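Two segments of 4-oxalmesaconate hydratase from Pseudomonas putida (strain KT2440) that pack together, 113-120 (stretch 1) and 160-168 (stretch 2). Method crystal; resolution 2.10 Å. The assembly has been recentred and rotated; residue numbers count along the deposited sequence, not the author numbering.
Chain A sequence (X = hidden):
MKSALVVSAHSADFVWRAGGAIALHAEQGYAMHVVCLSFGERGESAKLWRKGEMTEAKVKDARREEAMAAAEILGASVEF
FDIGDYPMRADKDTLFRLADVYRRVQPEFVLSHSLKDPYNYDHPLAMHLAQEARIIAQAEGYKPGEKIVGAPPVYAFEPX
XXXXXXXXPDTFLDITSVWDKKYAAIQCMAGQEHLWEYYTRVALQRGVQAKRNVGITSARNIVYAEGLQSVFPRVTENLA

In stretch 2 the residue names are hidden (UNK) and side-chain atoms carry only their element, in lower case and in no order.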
# COMPACT_ATOMS: atom_id res chain seq x y z
N HIS A 113 15.67 7.90 -11.61
CA HIS A 113 14.83 8.56 -10.60
C HIS A 113 13.73 7.68 -10.01
O HIS A 113 13.39 6.65 -10.58
CB HIS A 113 14.18 9.82 -11.19
CG HIS A 113 15.15 10.86 -11.65
ND1 HIS A 113 15.51 11.94 -10.88
CD2 HIS A 113 15.82 11.00 -12.82
CE1 HIS A 113 16.36 12.69 -11.54
NE2 HIS A 113 16.57 12.14 -12.73
N SER A 114 13.14 8.11 -8.90
CA SER A 114 11.99 7.41 -8.33
C SER A 114 10.81 7.51 -9.29
O SER A 114 10.72 8.45 -10.08
CB SER A 114 11.61 8.01 -6.96
OG SER A 114 11.23 9.38 -7.09
N LEU A 115 9.89 6.55 -9.22
CA LEU A 115 8.75 6.50 -10.14
C LEU A 115 7.61 7.42 -9.72
O LEU A 115 6.68 7.64 -10.47
CB LEU A 115 8.24 5.06 -10.29
CG LEU A 115 8.91 4.32 -11.47
CD1 LEU A 115 8.28 2.98 -11.74
CD2 LEU A 115 8.85 5.19 -12.73
N LYS A 116 7.68 7.95 -8.50
CA LYS A 116 6.76 9.00 -8.08
C LYS A 116 7.57 10.20 -7.61
O LYS A 116 8.64 10.04 -7.02
CB LYS A 116 5.82 8.52 -6.98
CG LYS A 116 4.91 7.38 -7.40
CD LYS A 116 3.86 7.08 -6.33
CE LYS A 116 2.88 5.99 -6.78
NZ LYS A 116 1.72 5.86 -5.84
N ASP A 117 7.05 11.39 -7.88
CA ASP A 117 7.70 12.62 -7.46
C ASP A 117 6.72 13.77 -7.61
O ASP A 117 6.58 14.34 -8.70
CB ASP A 117 8.96 12.87 -8.28
CG ASP A 117 9.82 13.99 -7.71
OD1 ASP A 117 9.30 14.87 -6.99
OD2 ASP A 117 11.04 13.98 -7.99
N PRO A 118 6.02 14.11 -6.52
CA PRO A 118 5.03 15.19 -6.56
C PRO A 118 5.68 16.57 -6.72
O PRO A 118 4.96 17.56 -6.86
CB PRO A 118 4.30 15.06 -5.21
CG PRO A 118 5.18 14.22 -4.34
CD PRO A 118 6.01 13.36 -5.25
N TYR A 119 7.00 16.65 -6.72
CA TYR A 119 7.67 17.94 -6.89
C TYR A 119 8.25 18.14 -8.29
O TYR A 119 8.64 19.25 -8.65
CB TYR A 119 8.76 18.10 -5.83
CG TYR A 119 8.15 18.05 -4.46
CD1 TYR A 119 7.62 19.19 -3.87
CD2 TYR A 119 8.05 16.84 -3.77
CE1 TYR A 119 7.02 19.14 -2.61
CE2 TYR A 119 7.45 16.77 -2.51
CZ TYR A 119 6.93 17.93 -1.94
OH TYR A 119 6.34 17.86 -0.69
N ASN A 120 8.27 17.08 -9.10
CA ASN A 120 8.93 17.15 -10.40
C ASN A 120 8.48 16.05 -11.35
O ASN A 120 8.95 14.91 -11.24
CB ASN A 120 10.44 17.08 -10.21
CG ASN A 120 11.19 17.68 -11.37
OD1 ASN A 120 10.92 17.37 -12.54
ND2 ASN A 120 12.14 18.55 -11.06
N UNK A 160 14.73 14.21 -3.60
CA UNK A 160 14.93 15.28 -2.63
C UNK A 160 14.06 15.08 -1.39
O UNK A 160 14.51 15.29 -0.26
n UNK A 160 15.40 19.62 -1.27
n UNK A 160 16.46 18.06 -2.28
c UNK A 160 14.63 16.64 -3.27
c UNK A 160 15.12 17.80 -2.48
c UNK A 160 14.45 18.79 -1.83
c UNK A 160 16.60 19.15 -1.56
N UNK A 161 12.82 14.64 -1.62
CA UNK A 161 11.89 14.37 -0.52
C UNK A 161 11.41 12.92 -0.57
O UNK A 161 10.34 12.61 -1.12
o UNK A 161 9.30 17.80 0.72
c UNK A 161 10.10 17.79 -0.22
c UNK A 161 10.73 15.35 -0.57
c UNK A 161 11.21 16.77 -0.32
n UNK A 161 10.05 18.68 -1.21
N UNK A 162 12.23 12.01 -0.02
CA UNK A 162 12.03 10.57 -0.25
C UNK A 162 10.66 10.07 0.23
O UNK A 162 10.01 9.36 -0.54
c UNK A 162 13.74 10.98 1.43
c UNK A 162 13.18 9.92 0.55
c UNK A 162 13.44 12.30 0.77
N UNK A 163 10.23 10.42 1.43
CA UNK A 163 8.94 9.91 1.91
C UNK A 163 7.77 10.43 1.08
O UNK A 163 6.83 9.69 0.83
c UNK A 163 9.70 9.66 4.35
c UNK A 163 8.71 10.27 3.38
c UNK A 163 10.88 10.57 4.65
o UNK A 163 11.06 11.61 3.96
o UNK A 163 11.64 10.26 5.59
N UNK A 164 7.82 11.69 0.64
CA UNK A 164 6.73 12.23 -0.19
C UNK A 164 6.69 11.48 -1.52
O UNK A 164 5.65 11.40 -2.15
o UNK A 164 4.95 13.97 1.62
c UNK A 164 7.12 14.60 0.82
c UNK A 164 6.89 13.74 -0.44
n UNK A 164 6.49 14.55 3.16
c UNK A 164 6.09 14.35 1.90
N UNK A 165 7.83 10.94 -1.94
CA UNK A 165 7.91 10.18 -3.18
C UNK A 165 7.59 8.70 -2.99
O UNK A 165 7.66 7.93 -3.94
c UNK A 165 9.29 10.32 -3.82
s UNK A 165 9.68 12.01 -4.32
N UNK A 166 7.27 8.30 -1.76
CA UNK A 166 7.04 6.89 -1.43
C UNK A 166 8.23 6.01 -1.82
O UNK A 166 8.08 4.89 -2.30
c UNK A 166 3.27 6.93 -2.42
o UNK A 166 3.02 5.79 -2.84
c UNK A 166 4.51 7.15 -1.56
o UNK A 166 2.55 7.92 -2.69
c UNK A 166 5.75 6.41 -2.09
N UNK A 167 9.42 6.54 -1.57
CA UNK A 167 10.65 5.87 -1.92
C UNK A 167 11.28 5.32 -0.64
O UNK A 167 11.31 6.00 0.39
c UNK A 167 13.38 5.90 -4.18
c UNK A 167 14.14 6.50 -2.15
c UNK A 167 16.52 5.94 -2.41
c UNK A 167 16.73 6.38 -1.13
c UNK A 167 14.38 6.94 -0.85
c UNK A 167 15.22 6.00 -2.92
c UNK A 167 12.97 6.41 -2.98
n UNK A 167 14.74 5.65 -4.14
c UNK A 167 11.58 6.87 -2.63
c UNK A 167 15.67 6.87 -0.35
N UNK A 168 11.76 4.09 -0.70
CA UNK A 168 12.43 3.47 0.43
C UNK A 168 13.75 2.87 -0.04
O UNK A 168 13.76 2.10 -0.99
c UNK A 168 11.44 0.46 2.78
c UNK A 168 11.55 2.38 1.07
n UNK A 168 11.41 -0.72 1.91
c UNK A 168 12.31 -1.71 1.92
n UNK A 168 13.36 -1.70 2.74
c UNK A 168 12.28 1.61 2.20
n UNK A 168 12.15 -2.74 1.09
O HOH W 1 8.73 6.22 -5.89
O HOH W 2 11.40 15.10 -4.24

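Position 160 has six side-chain atoms: one carbon, then a five-membered ring of three carbons and two nitrogens. It makes no contact with stretch 1. This is an imidazole, so the residue is histidine, H160.

Position 161 has three carbons in a row, the third carrying one oxygen and one nitrogen. That oxygen lies 3.3 Å from Y119 OH, and the nitrogen sits over one face of the Y119 ring. A carboxamide on a two-carbon arm is glutamine, Q161. Water 2 accepts from Q161 N at 3.0 Å and donates a weak bond to D117 OD1 at 3.5 Å.

Position 162 has three carbons that close a ring onto the backbone N. Its CA-to-CB bond points away from stretch 1, and it makes no contact. Only proline closes such a ring: P162.

Position 163 has three carbons, the third carrying two oxygens. It is out of reach of stretch 1, and its two oxygens are bonded elsewhere in the structure. The carboxylate makes it glutamate, E163.

Position 164 repeats the pattern of 161, three carbons ending in one oxygen and one nitrogen. CA-to-CB points toward stretch 1, but the end leads away. CB lies at the edge of the Y119 ring, and the second carbon is 3.7 Å from Y119 OH. The backbone O of 164 is 3.6 Å from P118 CG. It is glutamine, Q164.

Position 165 has one carbon and one sulfur, with no further carbon. Its CB is 3.3 Å from K116 O, and its sulfur is 3.8 Å from D117 CA and 4.0 Å from P118 CD. It is cysteine, C165.

Position 166 has three carbons and a terminal pair of oxygens. One oxygen is 3.3 Å from K116 NZ. It is glutamate, E166; OE1 accepts the hydrogen bond, part of a salt bridge.

Position 167 has one carbon, then fused five- and six-membered rings with eight carbons and one nitrogen. A carbon of the five-membered ring is 3.9 Å from S114 CB. This indole is tryptophan, W167, and that carbon is CD1.

Position 168 has three carbons, a nitrogen, then a carbon with two more nitrogens. It does not reach stretch 1. The guanidinium identifies arginine, R168.

The contact centres on C165, which packs against S114 OG, the backbone O of K116, D117 and the ring of P118. Y119 meets Q161 and Q164, while the K116–E166 salt bridge adds a charged link among exposed side chains. Water 1 joins the backbones, donating to C165 O at 2.8 Å and accepting weakly from K116 N at 3.3 Å.

Stretch 2, residues 160-168: HQPEQCEWR
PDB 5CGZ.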